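Local structure of acid phosphatase (Bacillus anthracis, 2I33) at the interface of chains A and B. The protein hydrolyses phosphate monoesters as a class C acid phosphatase of the HAD superfamily, using a bound magnesium ion at its active site. Sequence-based numbering; all coordinates share one arbitrary frame. Chains: chain A/B, Acid phosphatase.

The interface of chains A and B. Residues chain A 24-25, 28-29, 74, 78, 82; chain B 245-248.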
# COMPACT_ATOMS: atom_id res chain seq x y z
N ASP A 24 11.93 -0.84 -2.40
CA ASP A 24 12.34 -2.14 -1.84
C ASP A 24 12.53 -2.03 -0.35
O ASP A 24 12.12 -2.91 0.41
CB ASP A 24 13.67 -2.59 -2.45
CG ASP A 24 13.56 -3.00 -3.88
OD1 ASP A 24 12.43 -3.06 -4.43
OD2 ASP A 24 14.62 -3.26 -4.48
N LEU A 25 13.14 -0.94 0.07
CA LEU A 25 13.45 -0.72 1.47
C LEU A 25 12.15 -0.58 2.27
O LEU A 25 12.01 -1.15 3.34
CB LEU A 25 14.30 0.53 1.58
CG LEU A 25 14.84 0.83 2.96
CD1 LEU A 25 15.74 -0.27 3.48
CD2 LEU A 25 15.59 2.10 2.83
N GLN A 28 10.53 -4.06 2.50
CA GLN A 28 11.25 -4.96 3.38
C GLN A 28 11.27 -4.59 4.84
O GLN A 28 11.40 -5.47 5.70
CB GLN A 28 12.71 -5.08 2.94
CG GLN A 28 12.85 -5.90 1.74
CD GLN A 28 14.22 -6.55 1.64
OE1 GLN A 28 15.25 -5.87 1.73
NE2 GLN A 28 14.24 -7.85 1.46
N THR A 29 11.19 -3.30 5.13
CA THR A 29 11.41 -2.85 6.50
C THR A 29 10.23 -2.12 7.10
O THR A 29 10.17 -2.03 8.33
CB THR A 29 12.67 -1.97 6.66
OG1 THR A 29 12.43 -0.69 6.07
CG2 THR A 29 13.90 -2.60 6.01
N SER A 74 10.96 -10.07 -1.62
CA SER A 74 11.78 -8.89 -1.59
C SER A 74 13.29 -9.21 -1.46
O SER A 74 14.08 -8.41 -1.97
CB SER A 74 11.28 -7.89 -0.54
OG SER A 74 11.41 -8.44 0.73
N ALA A 78 16.18 -7.06 -3.37
CA ALA A 78 17.38 -6.58 -2.67
C ALA A 78 18.66 -7.04 -3.38
O ALA A 78 19.61 -6.29 -3.55
CB ALA A 78 17.39 -7.03 -1.23
N LYS A 82 21.77 -4.87 -4.97
CA LYS A 82 23.18 -5.08 -4.62
C LYS A 82 24.08 -5.42 -5.81
O LYS A 82 25.24 -5.01 -5.87
CB LYS A 82 23.26 -6.14 -3.54
CG LYS A 82 22.65 -5.64 -2.24
CD LYS A 82 22.89 -6.62 -1.11
CE LYS A 82 22.07 -6.25 0.12
NZ LYS A 82 22.24 -7.26 1.21
N ASN B 245 20.22 -2.06 5.14
CA ASN B 245 18.93 -2.56 5.61
C ASN B 245 18.14 -3.31 4.58
O ASN B 245 17.04 -3.76 4.86
CB ASN B 245 18.11 -1.43 6.20
CG ASN B 245 18.52 -1.12 7.58
OD1 ASN B 245 18.01 -1.72 8.54
ND2 ASN B 245 19.52 -0.25 7.72
N LEU B 246 18.69 -3.46 3.39
CA LEU B 246 18.13 -4.39 2.43
C LEU B 246 18.63 -5.77 2.81
O LEU B 246 19.80 -5.94 3.22
CB LEU B 246 18.58 -4.03 1.03
CG LEU B 246 17.99 -2.74 0.49
CD1 LEU B 246 18.73 -2.37 -0.81
CD2 LEU B 246 16.50 -2.92 0.30
N LYS B 247 17.75 -6.75 2.72
CA LYS B 247 18.09 -8.12 3.02
C LYS B 247 18.07 -8.89 1.71
O LYS B 247 17.01 -9.11 1.18
CB LYS B 247 17.05 -8.71 3.98
N SER B 248 19.24 -9.24 1.19
CA SER B 248 19.36 -10.08 0.00
C SER B 248 19.28 -11.56 0.41
O SER B 248 19.00 -11.88 1.59
CB SER B 248 20.67 -9.76 -0.73
OG SER B 248 20.84 -10.54 -1.90
O HOH W 1 22.38 -5.28 3.07
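A:Gln28 meets the backbone of B:Lys247 with both ends of its carboxamide, as a neighbouring strand would. The B:Lys247 N-H points almost straight at the side-chain oxygen OE1 of A:Gln28, 2.8 Å from N and 169° at the hydrogen, tilted from the carboxamide plane. In return A:Gln28 NE2 gives a hydrogen to B:Lys247 O at 3.1 Å; NE2 sits on a lone pair of that oxygen, which lies in the plane of the A:Gln28 carboxamide. This N-H and C=O pair sets which way round the carboxamide lies, and a second bond from NE2, to the hydroxyl OG of A:Ser74 in helix 74-83, helps hold it there.

The tightly packed part surrounds B:Leu246, which loses the most surface of the residues here. With CG anti to the carbonyl carbon (chi1 -70°), the side chain turns towards helix 21-29, and its branch CD2 lies 3.9 Å from A:Leu25 CA and touches A:Asp24 CB. A:Ala78 CB closes in on B:Leu246 CB from helix 74-83. The tail after helix 235-244 is thus wedged between two helices of the partner; by the two-fold symmetry chain A's tail does the same, an exchange that would help hold the pair together if the deposited dimer is the biological one.

Towards A:Lys82 the contact is looser. Its extended chain runs past B:Ser248, and the direct bond from NZ to B:Leu246 O is weak. Water 1 also bridges the two, 2.7 Å from A:Lys82 NZ and 2.7 Å from B:Leu246 O.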